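Local coordinates for protein O-methyltransferase family 2 (Planctopirus limnophila, PDB 5I2H) that probably transfers methyl groups from S-adenosyl-L-methionine to hydroxyl oxygens as a dimer, and binds the flavone apigenin in a pocket, at residues 42-47 with 98-103; 51-56 with 66-71; 77-82 with 92-97. All blocks are in the same frame, centred on the assembly; numbering follows the deposited sequence. Where two conformers were deposited one is given.

Contact 1 (42-47 with 98-103); sequences VFDILN and LVTTSP
Asp-44 OD1 is held by two donors of the same residue. The backbone N of Thr-100 reaches its syn lone pair at 2.9 Å along an almost straight line (171°), and Thr-100 OG1 adds a weak bond at 3.4 Å. Thr-100 OG1 sits between its own backbone N and carbonyl carbon, the crowded position, where it can face the carboxylate together with the amide. The other oxygen, Asp-44 OD2, accepts from a water that also donates to Leu-98 O at 2.8 Å, so the carboxylate reaches Thr-100 directly and Leu-98 O through the water, just after helix 92-97. One turn of helix 42-48 meets this loop of the dimerisation domain through apolar groups too. Leu-98 CB lies over one face of the Phe-43 ring, 4.0 Å from its centroid and offset toward the rim, a CH-pi contact between side chains that run side by side. Val-99 CG2 rests 3.8 Å from Asn-47 CB, the two side chains crossing at about a right angle. Leu-98 also packs on Ile-20 of the second subunit. With a straight amide bond and a weak hydroxyl bond on OD1 and a water donating to OD2, the Asp-44 carboxylate probably remains ionised.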
ATOM      1  N   VAL A  42       6.456  14.830 -12.449  1.00 16.80           N
ATOM      2  CA  VAL A  42       6.674  15.649 -11.249  1.00 16.37           C
ATOM      3  C   VAL A  42       8.157  15.764 -10.909  1.00 15.42           C
ATOM      4  O   VAL A  42       8.656  16.849 -10.582  1.00 15.85           O
ATOM      5  CB  VAL A  42       5.887  15.069 -10.063  1.00 18.25           C
ATOM      6  CG1 VAL A  42       6.176  15.849  -8.801  1.00 20.56           C
ATOM      7  CG2 VAL A  42       4.427  15.118 -10.374  1.00 19.19           C
ATOM      8  N   PHE A  43       8.868  14.635 -10.910  1.00 16.32           N
ATOM      9  CA  PHE A  43      10.242  14.621 -10.403  1.00 16.04           C
ATOM     10  C   PHE A  43      11.198  15.257 -11.395  1.00 18.84           C
ATOM     11  O   PHE A  43      12.089  16.017 -11.002  1.00 20.01           O
ATOM     12  CB  PHE A  43      10.642  13.190 -10.073  1.00 16.28           C
ATOM     13  CG  PHE A  43       9.669  12.535  -9.129  1.00 16.35           C
ATOM     14  CD1 PHE A  43       9.597  12.956  -7.806  1.00 17.46           C
ATOM     15  CD2 PHE A  43       8.768  11.588  -9.590  1.00 15.49           C
ATOM     16  CE1 PHE A  43       8.661  12.392  -6.924  1.00 18.00           C
ATOM     17  CE2 PHE A  43       7.820  11.033  -8.726  1.00 16.44           C
ATOM     18  CZ  PHE A  43       7.781  11.430  -7.387  1.00 16.71           C
ATOM     19  N   ASP A  44      10.985  15.008 -12.682  1.00 19.65           N
ATOM     20  CA  ASP A  44      11.830  15.659 -13.666  1.00 20.71           C
ATOM     21  C   ASP A  44      11.620  17.169 -13.645  1.00 21.94           C
ATOM     22  O   ASP A  44      12.579  17.937 -13.841  1.00 23.21           O
ATOM     23  CB  ASP A  44      11.555  15.065 -15.047  1.00 21.81           C
ATOM     24  CG  ASP A  44      11.975  13.597 -15.159  1.00 25.88           C
ATOM     25  OD1 ASP A  44      13.029  13.223 -14.616  1.00 25.21           O
ATOM     26  OD2 ASP A  44      11.231  12.806 -15.774  1.00 30.91           O
ATOM     27  N   ILE A  45      10.388  17.619 -13.385  1.00 18.74           N
ATOM     28  CA  ILE A  45      10.135  19.055 -13.326  1.00 18.05           C
ATOM     29  C   ILE A  45      10.818  19.671 -12.108  1.00 18.53           C
ATOM     30  O   ILE A  45      11.562  20.654 -12.218  1.00 18.57           O
ATOM     31  CB  ILE A  45       8.625  19.329 -13.334  1.00 18.49           C
ATOM     32  CG1 ILE A  45       8.063  19.008 -14.718  1.00 20.03           C
ATOM     33  CG2 ILE A  45       8.343  20.771 -12.908  1.00 18.27           C
ATOM     34  CD1 ILE A  45       6.551  19.029 -14.790  1.00 20.76           C
ATOM     35  N   LEU A  46      10.607  19.088 -10.928  1.00 17.01           N
ATOM     36  CA  LEU A  46      11.139  19.720  -9.730  1.00 17.86           C
ATOM     37  C   LEU A  46      12.651  19.570  -9.622  1.00 20.25           C
ATOM     38  O   LEU A  46      13.302  20.379  -8.940  1.00 22.64           O
ATOM     39  CB  LEU A  46      10.429  19.157  -8.498  1.00 17.12           C
ATOM     40  CG  LEU A  46       9.036  19.762  -8.253  1.00 19.18           C
ATOM     41  CD1 LEU A  46       8.314  18.933  -7.215  1.00 19.86           C
ATOM     42  CD2 LEU A  46       9.120  21.198  -7.764  1.00 18.80           C
ATOM     43  N   ASN A  47      13.227  18.583 -10.313  1.00 18.51           N
ATOM     44  CA  ASN A  47      14.678  18.450 -10.344  1.00 20.79           C
ATOM     45  C   ASN A  47      15.356  19.691 -10.899  1.00 20.41           C
ATOM     46  O   ASN A  47      16.490  20.006 -10.515  1.00 20.91           O
ATOM     47  CB  ASN A  47      15.083  17.258 -11.185  1.00 23.32           C
ATOM     48  CG  ASN A  47      16.570  17.090 -11.232  1.00 26.97           C
ATOM     49  OD1 ASN A  47      17.178  17.117 -12.314  1.00 30.86           O
ATOM     50  ND2 ASN A  47      17.192  16.990 -10.053  1.00 28.13           N
ATOM     51  N   LEU A  98      14.104   8.823  -8.860  1.00 10.63           N
ATOM     52  CA  LEU A  98      12.891   9.047  -9.643  1.00 11.95           C
ATOM     53  C   LEU A  98      13.068  10.097 -10.736  1.00 14.04           C
ATOM     54  O   LEU A  98      12.095  10.437 -11.410  1.00 16.68           O
ATOM     55  CB  LEU A  98      11.718   9.407  -8.709  1.00 11.69           C
ATOM     56  CG  LEU A  98      11.403   8.217  -7.757  1.00 11.07           C
ATOM     57  CD1 LEU A  98      10.426   8.527  -6.516  1.00  7.88           C
ATOM     58  CD2 LEU A  98      10.890   7.005  -8.531  1.00 12.96           C
ATOM     59  N   VAL A  99      14.274  10.602 -10.931  1.00 16.71           N
ATOM     60  CA  VAL A  99      14.611  11.483 -12.053  1.00 17.24           C
ATOM     61  C   VAL A  99      15.171  10.612 -13.171  1.00 17.48           C
ATOM     62  O   VAL A  99      16.030   9.747 -12.927  1.00 19.71           O
ATOM     63  CB  VAL A  99      15.610  12.560 -11.604  1.00 18.05           C
ATOM     64  CG1 VAL A  99      16.128  13.362 -12.793  1.00 18.31           C
ATOM     65  CG2 VAL A  99      14.961  13.511 -10.600  1.00 19.57           C
ATOM     66  N   THR A 100      14.684  10.825 -14.408  0.62 16.18           N
ATOM     67  CA  THR A 100      14.957   9.889 -15.509  0.62 17.20           C
ATOM     68  C   THR A 100      16.425   9.854 -15.940  0.62 15.97           C
ATOM     69  O   THR A 100      16.857   8.857 -16.533  0.62 17.20           O
ATOM     70  CB  THR A 100      14.090  10.189 -16.756  0.62 19.08           C
ATOM     71  OG1 THR A 100      14.342  11.515 -17.269  0.62 19.35           O
ATOM     72  CG2 THR A 100      12.601  10.004 -16.453  0.62 21.91           C
ATOM     73  N   THR A 101      17.196  10.907 -15.688  1.00 12.69           N
ATOM     74  CA  THR A 101      18.589  10.929 -16.108  1.00 11.17           C
ATOM     75  C   THR A 101      19.539  10.589 -14.968  1.00 12.72           C
ATOM     76  O   THR A 101      20.760  10.625 -15.151  1.00 14.52           O
ATOM     77  CB  THR A 101      18.950  12.287 -16.718  1.00 13.71           C
ATOM     78  OG1 THR A 101      18.468  13.311 -15.858  1.00 17.45           O
ATOM     79  CG2 THR A 101      18.264  12.454 -18.069  1.00 14.56           C
ATOM     80  N   SER A 102      19.011  10.221 -13.827  1.00 11.90           N
ATOM     81  CA  SER A 102      19.878   9.744 -12.766  1.00 11.66           C
ATOM     82  C   SER A 102      20.348   8.322 -13.064  1.00  9.44           C
ATOM     83  O   SER A 102      19.548   7.469 -13.457  1.00  9.51           O
ATOM     84  CB  SER A 102      19.149   9.733 -11.414  1.00 14.42           C
ATOM     85  OG  SER A 102      19.976   9.090 -10.436  1.00 17.38           O
ATOM     86  N   PRO A 103      21.630   8.018 -12.841  1.00 11.32           N
ATOM     87  CA  PRO A 103      22.079   6.653 -13.119  1.00 11.71           C
ATOM     88  C   PRO A 103      21.439   5.649 -12.194  1.00 10.40           C
ATOM     89  O   PRO A 103      21.416   4.459 -12.522  1.00 11.66           O
ATOM     90  CB  PRO A 103      23.603   6.722 -12.955  1.00 13.78           C
ATOM     91  CG  PRO A 103      23.886   8.027 -12.308  1.00 14.87           C
ATOM     92  CD  PRO A 103      22.733   8.940 -12.529  1.00 12.33           C
TER
HETATM   93  O   HOH W   1      10.565  10.665 -13.782  1.00 38.65           O

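Contact 2 (51-56 with 66-71); sequences LSLDEL and ATQVLV
Helices 53-60 and 64-76 form the helix-turn-helix of a winged-helix-like dimerisation domain, and this contact is where they pack, by side chains alone. The backbones come nearest at Leu-56 CA and Thr-67 CA, 7.6 Å apart, and leucines on one helix bridge to a threonine, a glutamine and a valine on the other. Leu-53 and Leu-56 share one shape: CG is anti to the backbone N (chi1 -176° in Leu-53), which carries both branched ends across to helix 64-76. Leu-53 divides its methyls between two partners. The side chains of Leu-53 and Thr-67 slide past each other in opposite directions, CD1 to CG2 at 3.7 Å, while those of Leu-53 and Gln-68 cross at about a right angle, CD2 3.6 Å from NE2. Gln-68 turns back at chi2 (-83°) to bring its amide there, and NE2 is hydrogen-bonded to Glu-64 on its own helix. Thr-67 meets Leu-53 through its methyl, while OG1 is bonded to the backbone O of Ser-63. Leu-56 crosses Val-71 obliquely, CD2 to CG2 at 3.6 Å. Ile-88 of strand 88-90 touches Leu-53, Leu-56 and Val-71, bringing the 80-82/88-90 hairpin against both helices. An alanine in place of Leu-53 would remove both methyls and would probably loosen the packing on Thr-67 and the aliphatic cover on the Gln-68 amide. The helix that carries these leucines starts in a capping box: Glu-55 N donates to Ser-52 OG at 2.9 Å, and Ser-52 N returns the bond to the anti lone pair of Glu-55 OE1, also at 2.9 Å.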
ATOM      1  N   LEU A  51      10.003  24.828  -6.590  1.00 20.46           N
ATOM      2  CA  LEU A  51       8.904  25.682  -7.024  1.00 22.13           C
ATOM      3  C   LEU A  51       7.924  25.912  -5.888  1.00 23.97           C
ATOM      4  O   LEU A  51       7.695  25.028  -5.060  1.00 25.61           O
ATOM      5  CB  LEU A  51       8.112  25.078  -8.182  1.00 22.11           C
ATOM      6  CG  LEU A  51       8.837  24.782  -9.470  1.00 23.34           C
ATOM      7  CD1 LEU A  51       7.907  24.055 -10.389  1.00 24.90           C
ATOM      8  CD2 LEU A  51       9.343  26.113 -10.128  1.00 23.47           C
ATOM      9  N   SER A  52       7.313  27.093  -5.893  1.00 25.60           N
ATOM     10  CA  SER A  52       6.171  27.351  -5.033  1.00 28.05           C
ATOM     11  C   SER A  52       4.998  26.465  -5.432  1.00 28.26           C
ATOM     12  O   SER A  52       4.923  25.947  -6.557  1.00 27.39           O
ATOM     13  CB  SER A  52       5.737  28.815  -5.138  1.00 28.99           C
ATOM     14  OG  SER A  52       4.963  29.011  -6.308  1.00 30.89           O
ATOM     15  N   LEU A  53       4.064  26.300  -4.490  1.00 28.72           N
ATOM     16  CA  LEU A  53       2.867  25.521  -4.788  1.00 29.92           C
ATOM     17  C   LEU A  53       2.116  26.120  -5.968  1.00 29.22           C
ATOM     18  O   LEU A  53       1.655  25.394  -6.858  1.00 29.06           O
ATOM     19  CB  LEU A  53       1.968  25.450  -3.559  1.00 32.07           C
ATOM     20  CG  LEU A  53       0.737  24.573  -3.739  1.00 34.22           C
ATOM     21  CD1 LEU A  53       1.099  23.083  -3.625  1.00 35.40           C
ATOM     22  CD2 LEU A  53      -0.324  24.964  -2.745  1.00 36.07           C
ATOM     23  N   ASP A  54       2.012  27.449  -6.012  1.00 28.91           N
ATOM     24  CA  ASP A  54       1.324  28.067  -7.133  1.00 31.42           C
ATOM     25  C   ASP A  54       2.059  27.809  -8.438  1.00 29.34           C
ATOM     26  O   ASP A  54       1.433  27.524  -9.465  1.00 30.84           O
ATOM     27  CB  ASP A  54       1.163  29.563  -6.891  1.00 37.67           C
ATOM     28  CG  ASP A  54      -0.103  30.103  -7.513  1.00 44.58           C
ATOM     29  OD1 ASP A  54      -0.071  30.471  -8.716  1.00 46.99           O
ATOM     30  OD2 ASP A  54      -1.142  30.123  -6.808  1.00 47.34           O
ATOM     31  N   GLU A  55       3.390  27.903  -8.421  1.00 29.27           N
ATOM     32  CA  GLU A  55       4.174  27.613  -9.620  1.00 29.56           C
ATOM     33  C   GLU A  55       4.011  26.166 -10.070  1.00 27.87           C
ATOM     34  O   GLU A  55       3.924  25.881 -11.271  1.00 28.46           O
ATOM     35  CB  GLU A  55       5.649  27.917  -9.355  1.00 32.64           C
ATOM     36  CG  GLU A  55       5.942  29.415  -9.213  1.00 36.24           C
ATOM     37  CD  GLU A  55       7.378  29.736  -8.763  1.00 39.40           C
ATOM     38  OE1 GLU A  55       7.991  28.955  -7.990  1.00 38.83           O
ATOM     39  OE2 GLU A  55       7.894  30.793  -9.188  1.00 40.89           O
ATOM     40  N   LEU A  56       3.993  25.230  -9.122  1.00 25.74           N
ATOM     41  CA  LEU A  56       3.847  23.829  -9.497  1.00 25.60           C
ATOM     42  C   LEU A  56       2.461  23.551 -10.056  1.00 26.44           C
ATOM     43  O   LEU A  56       2.334  22.833 -11.057  1.00 27.35           O
ATOM     44  CB  LEU A  56       4.146  22.935  -8.299  1.00 24.64           C
ATOM     45  CG  LEU A  56       4.153  21.435  -8.541  1.00 23.50           C
ATOM     46  CD1 LEU A  56       5.238  21.067  -9.524  1.00 24.70           C
ATOM     47  CD2 LEU A  56       4.367  20.699  -7.231  1.00 24.74           C
ATOM     48  N   ALA A  66      -6.014  19.313  -6.500  1.00 17.33           N
ATOM     49  CA  ALA A  66      -5.239  18.201  -7.054  1.00 15.53           C
ATOM     50  C   ALA A  66      -3.765  18.366  -6.737  1.00 14.24           C
ATOM     51  O   ALA A  66      -3.075  17.385  -6.403  1.00 14.79           O
ATOM     52  CB  ALA A  66      -5.445  18.105  -8.571  1.00 14.58           C
ATOM     53  N   THR A  67      -3.260  19.603  -6.816  1.00 17.33           N
ATOM     54  CA  THR A  67      -1.840  19.796  -6.529  1.00 18.92           C
ATOM     55  C   THR A  67      -1.544  19.527  -5.053  1.00 18.98           C
ATOM     56  O   THR A  67      -0.524  18.888  -4.726  1.00 17.73           O
ATOM     57  CB  THR A  67      -1.385  21.195  -6.953  1.00 22.15           C
ATOM     58  OG1 THR A  67      -1.698  21.394  -8.342  1.00 24.05           O
ATOM     59  CG2 THR A  67       0.130  21.338  -6.776  1.00 21.83           C
ATOM     60  N   GLN A  68      -2.448  19.952  -4.155  1.00 18.80           N
ATOM     61  CA  GLN A  68      -2.236  19.714  -2.730  1.00 19.21           C
ATOM     62  C   GLN A  68      -2.205  18.229  -2.426  1.00 15.86           C
ATOM     63  O   GLN A  68      -1.341  17.779  -1.670  1.00 16.29           O
ATOM     64  CB  GLN A  68      -3.300  20.377  -1.850  1.00 20.31           C
ATOM     65  CG  GLN A  68      -3.300  21.881  -1.789  1.00 24.19           C
ATOM     66  CD  GLN A  68      -2.311  22.472  -0.793  1.00 26.20           C
ATOM     67  OE1 GLN A  68      -1.309  21.861  -0.435  1.00 25.33           O
ATOM     68  NE2 GLN A  68      -2.617  23.681  -0.329  1.00 28.34           N
ATOM     69  N   VAL A  69      -3.158  17.450  -2.958  1.00 13.86           N
ATOM     70  CA  VAL A  69      -3.154  16.043  -2.555  1.00 10.88           C
ATOM     71  C   VAL A  69      -1.923  15.330  -3.131  1.00 11.03           C
ATOM     72  O   VAL A  69      -1.368  14.430  -2.492  1.00 11.52           O
ATOM     73  CB  VAL A  69      -4.458  15.290  -2.915  1.00 13.39           C
ATOM     74  CG1 VAL A  69      -5.684  16.033  -2.363  1.00 14.12           C
ATOM     75  CG2 VAL A  69      -4.624  15.059  -4.389  1.00 16.04           C
ATOM     76  N   LEU A  70      -1.477  15.729  -4.326  1.00 10.48           N
ATOM     77  CA  LEU A  70      -0.293  15.134  -4.938  1.00  9.74           C
ATOM     78  C   LEU A  70       0.949  15.486  -4.136  1.00 12.72           C
ATOM     79  O   LEU A  70       1.764  14.609  -3.812  1.00 12.26           O
ATOM     80  CB  LEU A  70      -0.174  15.613  -6.393  1.00 12.60           C
ATOM     81  CG  LEU A  70       1.053  15.076  -7.136  1.00 16.46           C
ATOM     82  CD1 LEU A  70       0.749  14.720  -8.595  1.00 20.65           C
ATOM     83  CD2 LEU A  70       2.136  16.113  -7.118  1.00 18.89           C
ATOM     84  N   VAL A  71       1.098  16.768  -3.786  1.00 12.25           N
ATOM     85  CA  VAL A  71       2.280  17.196  -3.044  1.00 12.52           C
ATOM     86  C   VAL A  71       2.291  16.579  -1.657  1.00 12.00           C
ATOM     87  O   VAL A  71       3.339  16.107  -1.179  1.00 12.99           O
ATOM     88  CB  VAL A  71       2.357  18.733  -2.984  1.00 13.83           C
ATOM     89  CG1 VAL A  71       3.377  19.185  -1.911  1.00 15.25           C
ATOM     90  CG2 VAL A  71       2.727  19.288  -4.357  1.00 15.46           C
TER

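Contact 3 (77-82 with 92-97)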
HETATM    1  N   MSE A  77       5.667  10.364   1.520  0.55 10.42           N
HETATM    2  CA  MSE A  77       6.505   9.238   1.101  0.55 10.60           C
HETATM    3  C   MSE A  77       7.995   9.616   1.115  0.55 12.32           C
HETATM    4  O   MSE A  77       8.834   8.853   0.640  0.55 13.09           O
HETATM    5  CB  MSE A  77       6.102   8.772  -0.296  0.55 11.90           C
HETATM    6  CG  MSE A  77       4.813   7.947  -0.311  0.55  9.64           C
HETATM    7 SE   MSE A  77       4.382   7.277  -2.126  0.55 16.64          SE
HETATM    8  CE  MSE A  77       2.917   8.468  -2.451  0.55 12.81           C
ATOM      9  N   GLN A  78       8.300  10.815   1.633  0.55 12.93           N
ATOM     10  CA  GLN A  78       9.675  11.305   1.799  0.55 13.04           C
ATOM     11  C   GLN A  78      10.353  11.518   0.445  0.55 11.13           C
ATOM     12  O   GLN A  78      11.565  11.311   0.280  0.55 12.63           O
ATOM     13  CB  GLN A  78      10.498  10.373   2.687  0.55 15.33           C
ATOM     14  CG  GLN A  78       9.857  10.113   4.033  0.55 21.21           C
ATOM     15  CD  GLN A  78      10.888   9.996   5.127  0.55 24.56           C
ATOM     16  OE1 GLN A  78      11.665   9.047   5.159  0.55 25.66           O
ATOM     17  NE2 GLN A  78      10.930  10.990   6.010  0.55 27.25           N
ATOM     18  N   LEU A  79       9.564  11.955  -0.535  1.00  9.61           N
ATOM     19  CA  LEU A  79      10.074  12.198  -1.885  1.00 11.59           C
ATOM     20  C   LEU A  79      10.115  13.673  -2.248  1.00 13.93           C
ATOM     21  O   LEU A  79      10.934  14.082  -3.080  1.00 14.00           O
ATOM     22  CB  LEU A  79       9.226  11.444  -2.915  1.00 10.90           C
ATOM     23  CG  LEU A  79       9.213   9.928  -2.702  1.00 11.27           C
ATOM     24  CD1 LEU A  79       8.222   9.262  -3.660  1.00 11.95           C
ATOM     25  CD2 LEU A  79      10.638   9.357  -2.854  1.00 13.25           C
ATOM     26  N   LEU A  80       9.228  14.472  -1.660  1.00 13.52           N
ATOM     27  CA  LEU A  80       9.317  15.922  -1.740  1.00 14.42           C
ATOM     28  C   LEU A  80       9.471  16.489  -0.339  1.00 15.06           C
ATOM     29  O   LEU A  80       9.186  15.830   0.670  1.00 14.76           O
ATOM     30  CB  LEU A  80       8.083  16.534  -2.410  1.00 15.50           C
ATOM     31  CG  LEU A  80       7.685  16.071  -3.808  1.00 18.23           C
ATOM     32  CD1 LEU A  80       6.450  16.836  -4.303  1.00 17.10           C
ATOM     33  CD2 LEU A  80       8.797  16.240  -4.774  1.00 19.39           C
ATOM     34  N   THR A  81       9.916  17.732  -0.279  1.00 18.77           N
ATOM     35  CA  THR A  81      10.083  18.398   0.993  1.00 20.96           C
ATOM     36  C   THR A  81       9.636  19.846   0.844  1.00 20.62           C
ATOM     37  O   THR A  81       9.697  20.429  -0.247  1.00 20.40           O
ATOM     38  CB  THR A  81      11.534  18.286   1.490  1.00 23.88           C
ATOM     39  OG1 THR A  81      11.635  18.913   2.772  1.00 26.75           O
ATOM     40  CG2 THR A  81      12.503  18.948   0.535  1.00 23.57           C
ATOM     41  N   LYS A  82       9.115  20.402   1.935  1.00 20.35           N
ATOM     42  CA  LYS A  82       8.658  21.794   1.953  1.00 24.11           C
ATOM     43  C   LYS A  82       9.668  22.639   2.724  1.00 33.63           C
ATOM     44  O   LYS A  82       9.638  22.674   3.953  1.00 34.78           O
ATOM     45  CB  LYS A  82       7.264  21.901   2.558  1.00 23.88           C
ATOM     46  CG  LYS A  82       6.209  21.287   1.673  1.00 24.88           C
ATOM     47  CD  LYS A  82       4.772  21.622   2.135  1.00 24.75           C
ATOM     48  CE  LYS A  82       3.754  20.927   1.230  1.00 24.49           C
ATOM     49  NZ  LYS A  82       2.317  21.136   1.588  1.00 23.05           N
ATOM     50  N   PRO A  92      16.760  13.945  -1.610  1.00 15.49           N
ATOM     51  CA  PRO A  92      17.773  13.144  -2.305  1.00 15.44           C
ATOM     52  C   PRO A  92      17.240  11.813  -2.784  1.00 14.79           C
ATOM     53  O   PRO A  92      17.595  11.368  -3.878  1.00 14.29           O
ATOM     54  CB  PRO A  92      18.875  12.978  -1.246  1.00 16.93           C
ATOM     55  CG  PRO A  92      18.749  14.212  -0.398  1.00 18.17           C
ATOM     56  CD  PRO A  92      17.271  14.535  -0.358  1.00 16.27           C
ATOM     57  N   LEU A  93      16.365  11.180  -2.001  1.00 13.08           N
ATOM     58  CA  LEU A  93      15.807   9.900  -2.409  1.00 13.03           C
ATOM     59  C   LEU A  93      15.098  10.008  -3.762  1.00 12.19           C
ATOM     60  O   LEU A  93      15.323   9.182  -4.648  1.00 11.84           O
ATOM     61  CB  LEU A  93      14.866   9.393  -1.324  1.00 13.27           C
ATOM     62  CG  LEU A  93      14.215   8.038  -1.516  1.00 15.53           C
ATOM     63  CD1 LEU A  93      15.289   6.974  -1.355  1.00 16.04           C
ATOM     64  CD2 LEU A  93      13.067   7.854  -0.495  1.00 15.53           C
ATOM     65  N   ALA A  94      14.277  11.051  -3.957  1.00 10.40           N
ATOM     66  CA  ALA A  94      13.597  11.249  -5.243  1.00 10.05           C
ATOM     67  C   ALA A  94      14.590  11.679  -6.315  1.00 11.12           C
ATOM     68  O   ALA A  94      14.511  11.235  -7.469  1.00 11.24           O
ATOM     69  CB  ALA A  94      12.487  12.314  -5.127  1.00 10.01           C
ATOM     70  N   ARG A  95      15.534  12.551  -5.952  1.00 12.99           N
ATOM     71  CA  ARG A  95      16.466  13.058  -6.954  1.00 13.88           C
ATOM     72  C   ARG A  95      17.319  11.926  -7.529  1.00 12.40           C
ATOM     73  O   ARG A  95      17.624  11.905  -8.737  1.00 14.67           O
ATOM     74  CB  ARG A  95      17.331  14.159  -6.346  1.00 15.62           C
ATOM     75  CG  ARG A  95      18.053  15.018  -7.405  1.00 16.85           C
ATOM     76  CD  ARG A  95      18.847  16.187  -6.824  1.00 19.28           C
ATOM     77  NE  ARG A  95      18.123  16.975  -5.809  1.00 21.77           N
ATOM     78  CZ  ARG A  95      17.365  18.057  -6.040  1.00 24.81           C
ATOM     79  NH1 ARG A  95      17.122  18.474  -7.276  1.00 24.64           N
ATOM     80  NH2 ARG A  95      16.793  18.690  -5.006  1.00 27.20           N
ATOM     81  N   ASN A  96      17.711  10.974  -6.680  1.00 10.28           N
ATOM     82  CA  ASN A  96      18.574   9.884  -7.125  1.00  9.30           C
ATOM     83  C   ASN A  96      17.809   8.774  -7.822  1.00 10.25           C
ATOM     84  O   ASN A  96      18.386   8.060  -8.649  1.00 12.25           O
ATOM     85  CB  ASN A  96      19.337   9.298  -5.933  1.00 11.63           C
ATOM     86  CG  ASN A  96      20.305  10.301  -5.342  1.00 14.28           C
ATOM     87  OD1 ASN A  96      20.819  11.137  -6.066  1.00 18.73           O
ATOM     88  ND2 ASN A  96      20.534  10.241  -4.032  1.00 12.03           N
ATOM     89  N   HIS A  97      16.543   8.570  -7.481  1.00 10.01           N
ATOM     90  CA  HIS A  97      15.872   7.365  -7.942  1.00  9.01           C
ATOM     91  C   HIS A  97      14.631   7.604  -8.789  1.00 10.58           C
ATOM     92  O   HIS A  97      14.135   6.648  -9.386  1.00 11.87           O
ATOM     93  CB  HIS A  97      15.534   6.477  -6.732  1.00  9.32           C
ATOM     94  CG  HIS A  97      16.733   6.206  -5.884  1.00  9.54           C
ATOM     95  ND1 HIS A  97      17.844   5.557  -6.375  1.00  9.17           N
ATOM     96  CD2 HIS A  97      17.010   6.510  -4.591  1.00 10.16           C
ATOM     97  CE1 HIS A  97      18.761   5.485  -5.420  1.00  9.66           C
ATOM     98  NE2 HIS A  97      18.282   6.056  -4.330  1.00 10.20           N
TER
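Gln-78, at a positive phi of 66°, ends helix 64-76 as the C-prime residue of a Schellman motif, and the chain then passes helix 92-97, with Leu-79 CA and Ala-94 CA 5.0 Å apart. No hydrogen bond links the two segments. Ala-94 CB presses against the backbone instead, only 3.1 Å from Leu-79 O, a tight approach, and it lies 4.0 Å from Leu-79 CB. Leu-93 holds CG anti to the backbone N (chi1 -177°), and its CD2 meets Leu-79 CD2 at 3.7 Å as the two side chains cross obliquely. The same Leu-93 methyl is 3.8 Å from Gln-78 O. This is the base of the wing in the winged-helix-like domain: the strand starting at Leu-80 pairs antiparallel with strand 88-90, and helix 92-97 returns alongside the point where the chain leaves helix 64-76. Thr-91, just ahead of that helix, uses OG1 to bond Gln-78 O and, weakly, Leu-79 O. The far end of helix 92-97 faces the dimer partner, where His-97 NE2 and Asn-96 ND2 both hydrogen-bond Thr-15 OG1 of the second subunit, while Asn-96 CB covers one face of the His-97 ring 3.7 Å above its plane.

All three contacts belong to the dimerisation domain. Contacts 2 and 3 follow one another along the chain, both inside the loop that contact 1 closes. Contacts 1 and 3 are the closest, about 10 Å between centres, with Leu-98 CD1 3.7 Å from Leu-79 CD1; both also touch the second subunit. Centre to centre, contact 2 lies about 17 Å from contact 1, which it meets through Leu-46 and Leu-56, and about 15 Å from contact 3, where Val-71 CG1 packs on Lys-82 CE at 3.6 Å. None of the residues lining the apigenin pocket, among them Leu-161, Arg-168, His-273 and Tyr-317, belongs to these segments.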